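Side-chain contact in thiamin pyrophosphokinase (Geobacillus thermodenitrificans, PDB 3K94), which catalyses the transfer of a pyrophosphate group from ATP to thiamine, giving thiamine diphosphate: residues H4-G9 with M35-A40. Residues are numbered along the deposited sequence; the frame is centred on the assembly and turned at random.
Sequences HIVGGG and MTLLEA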
ATOM      1  N   HIS B   4     -19.568  -4.118  -7.204  1.00 23.95           N
ATOM      2  CA  HIS B   4     -18.708  -3.006  -6.826  1.00 23.53           C
ATOM      3  C   HIS B   4     -18.935  -2.608  -5.372  1.00 27.63           C
ATOM      4  O   HIS B   4     -19.995  -2.087  -5.014  1.00 25.53           O
ATOM      5  CB  HIS B   4     -18.964  -1.823  -7.753  1.00 17.80           C
ATOM      6  CG  HIS B   4     -18.370  -2.003  -9.112  1.00 17.55           C
ATOM      7  ND1 HIS B   4     -18.604  -1.129 -10.151  1.00 19.22           N
ATOM      8  CD2 HIS B   4     -17.547  -2.961  -9.600  1.00 17.25           C
ATOM      9  CE1 HIS B   4     -17.933  -1.532 -11.216  1.00 20.72           C
ATOM     10  NE2 HIS B   4     -17.285  -2.641 -10.908  1.00 20.21           N
ATOM     11  N   ILE B   5     -17.931  -2.867  -4.540  1.00 25.25           N
ATOM     12  CA  ILE B   5     -17.999  -2.550  -3.122  1.00 24.45           C
ATOM     13  C   ILE B   5     -17.271  -1.241  -2.839  1.00 23.40           C
ATOM     14  O   ILE B   5     -16.125  -1.074  -3.218  1.00 21.62           O
ATOM     15  CB  ILE B   5     -17.384  -3.673  -2.276  1.00 23.38           C
ATOM     16  CG1 ILE B   5     -18.058  -5.013  -2.609  1.00 22.55           C
ATOM     17  CG2 ILE B   5     -17.494  -3.338  -0.808  1.00 19.75           C
ATOM     18  CD1 ILE B   5     -17.478  -6.225  -1.903  1.00 21.27           C
ATOM     19  N   VAL B   6     -17.947  -0.315  -2.174  1.00 25.29           N
ATOM     20  CA  VAL B   6     -17.363   0.982  -1.873  1.00 25.31           C
ATOM     21  C   VAL B   6     -17.225   1.137  -0.365  1.00 24.93           C
ATOM     22  O   VAL B   6     -18.224   1.219   0.364  1.00 25.04           O
ATOM     23  CB  VAL B   6     -18.218   2.130  -2.452  1.00 23.09           C
ATOM     24  CG1 VAL B   6     -17.573   3.470  -2.159  1.00 18.56           C
ATOM     25  CG2 VAL B   6     -18.416   1.930  -3.948  1.00 20.95           C
ATOM     26  N   GLY B   7     -15.977   1.141   0.085  1.00 21.62           N
ATOM     27  CA  GLY B   7     -15.633   1.270   1.494  1.00 25.03           C
ATOM     28  C   GLY B   7     -15.330   2.708   1.887  1.00 24.67           C
ATOM     29  O   GLY B   7     -15.506   3.628   1.079  1.00 20.03           O
ATOM     30  N   GLY B   8     -14.867   2.904   3.122  1.00 24.22           N
ATOM     31  CA  GLY B   8     -14.833   4.235   3.698  1.00 26.54           C
ATOM     32  C   GLY B   8     -13.477   4.917   3.802  1.00 30.22           C
ATOM     33  O   GLY B   8     -13.298   5.789   4.652  1.00 29.48           O
ATOM     34  N   GLY B   9     -12.533   4.539   2.943  1.00 26.62           N
ATOM     35  CA  GLY B   9     -11.240   5.203   2.897  1.00 25.85           C
ATOM     36  C   GLY B   9     -11.328   6.667   2.487  1.00 32.30           C
ATOM     37  O   GLY B   9     -12.394   7.148   2.117  1.00 35.59           O
HETATM   38  N   MSE B  35     -22.503   6.411   2.009  1.00 22.59           N
HETATM   39  CA  MSE B  35     -22.824   7.812   1.727  1.00 24.45           C
HETATM   40  C   MSE B  35     -22.359   8.227   0.320  1.00 24.20           C
HETATM   41  O   MSE B  35     -23.040   8.991  -0.369  1.00 25.92           O
HETATM   42  CB  MSE B  35     -22.199   8.751   2.773  1.00 23.99           C
HETATM   43  CG  MSE B  35     -22.631   8.517   4.188  1.00 27.74           C
HETATM   44 SE   MSE B  35     -24.589   8.308   4.290  1.00 49.90          SE
HETATM   45  CE  MSE B  35     -25.127  10.059   3.554  1.00 17.02           C
ATOM     46  N   THR B  36     -21.195   7.728  -0.098  1.00 24.81           N
ATOM     47  CA  THR B  36     -20.692   7.996  -1.452  1.00 25.86           C
ATOM     48  C   THR B  36     -21.682   7.489  -2.502  1.00 26.71           C
ATOM     49  O   THR B  36     -21.984   8.190  -3.476  1.00 27.28           O
ATOM     50  CB  THR B  36     -19.316   7.352  -1.684  1.00 26.77           C
ATOM     51  OG1 THR B  36     -18.391   7.859  -0.717  1.00 32.03           O
ATOM     52  CG2 THR B  36     -18.793   7.654  -3.103  1.00 24.79           C
ATOM     53  N   LEU B  37     -22.193   6.278  -2.292  1.00 22.19           N
ATOM     54  CA  LEU B  37     -23.227   5.720  -3.164  1.00 22.07           C
ATOM     55  C   LEU B  37     -24.476   6.609  -3.206  1.00 26.07           C
ATOM     56  O   LEU B  37     -24.994   6.895  -4.281  1.00 28.08           O
ATOM     57  CB  LEU B  37     -23.605   4.303  -2.728  1.00 19.61           C
ATOM     58  CG  LEU B  37     -22.455   3.282  -2.752  1.00 29.39           C
ATOM     59  CD1 LEU B  37     -22.882   1.949  -2.144  1.00 29.15           C
ATOM     60  CD2 LEU B  37     -21.936   3.088  -4.169  1.00 26.12           C
ATOM     61  N   LEU B  38     -24.956   7.032  -2.038  1.00 26.14           N
ATOM     62  CA  LEU B  38     -26.159   7.870  -1.971  1.00 30.14           C
ATOM     63  C   LEU B  38     -25.933   9.134  -2.792  1.00 30.13           C
ATOM     64  O   LEU B  38     -26.820   9.592  -3.505  1.00 31.06           O
ATOM     65  CB  LEU B  38     -26.476   8.257  -0.524  1.00 28.73           C
ATOM     66  CG  LEU B  38     -27.882   8.717  -0.106  1.00 34.98           C
ATOM     67  CD1 LEU B  38     -27.797   9.786   0.970  1.00 35.33           C
ATOM     68  CD2 LEU B  38     -28.724   9.212  -1.267  1.00 39.22           C
ATOM     69  N   GLU B  39     -24.735   9.692  -2.677  1.00 27.16           N
ATOM     70  CA  GLU B  39     -24.410  10.936  -3.356  1.00 37.07           C
ATOM     71  C   GLU B  39     -24.445  10.788  -4.866  1.00 29.87           C
ATOM     72  O   GLU B  39     -24.809  11.726  -5.572  1.00 31.15           O
ATOM     73  CB  GLU B  39     -23.044  11.457  -2.907  1.00 47.95           C
ATOM     74  CG  GLU B  39     -23.031  11.936  -1.472  1.00 62.79           C
ATOM     75  CD  GLU B  39     -24.028  13.058  -1.230  1.00 76.85           C
ATOM     76  OE1 GLU B  39     -24.372  13.773  -2.201  1.00 78.66           O
ATOM     77  OE2 GLU B  39     -24.466  13.227  -0.069  1.00 83.76           O
ATOM     78  N   ALA B  40     -24.074   9.608  -5.354  1.00 25.96           N
ATOM     79  CA  ALA B  40     -24.094   9.321  -6.790  1.00 27.70           C
ATOM     80  C   ALA B  40     -25.505   8.941  -7.250  1.00 31.01           C
ATOM     81  O   ALA B  40     -25.766   8.781  -8.438  1.00 27.80           O
ATOM     82  CB  ALA B  40     -23.117   8.203  -7.117  1.00 30.95           C
TER
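Val-6 overlaps Leu-37 with a single methyl branch, CG2, which meets Leu-37 CD2 at 3.7 Å. The two side chains run past each other in opposite directions, one reaching out from the strand and the other from the helix, so they meet alongside rather than tip to tip. On Leu-37, CG is anti to the carbonyl carbon (chi1 -60°) and CD1 then extends straight on from CA (chi2 173°); CD2 is the branch that turns to the valine, while CD1 stays 4.8 Å from Val-6 CG2. The second valine methyl serves a different partner. With CG1 anti to the backbone N (chi1 -179°), it faces the residue just before Leu-37 in the helix and lies 4.3 Å from Thr-36 CB, a loose approach made by the carbon side of the threonine. Val-6 thus spreads its two methyls over two consecutive helix residues, and the joint is purely apolar and small, with the CA atoms of Val-6 and Leu-37 7.6 Å apart. Trp-27 touches both Val-6 and Leu-37 and widens this buried patch, while Leu-14 packs on Thr-36. Strand 4-6 is an inner strand of the parallel part of the mixed sheet, between strands 28-30 and 97-99. Helix 33-40, which belongs to the beta-alpha-beta crossover from strand 28-30 to strand 46-48, lies over the face from which Val-6 projects; its Met-35 and Leu-38 contact helix 56-65, whereas Ile-5 points to the other face of the sheet and helix 80-88.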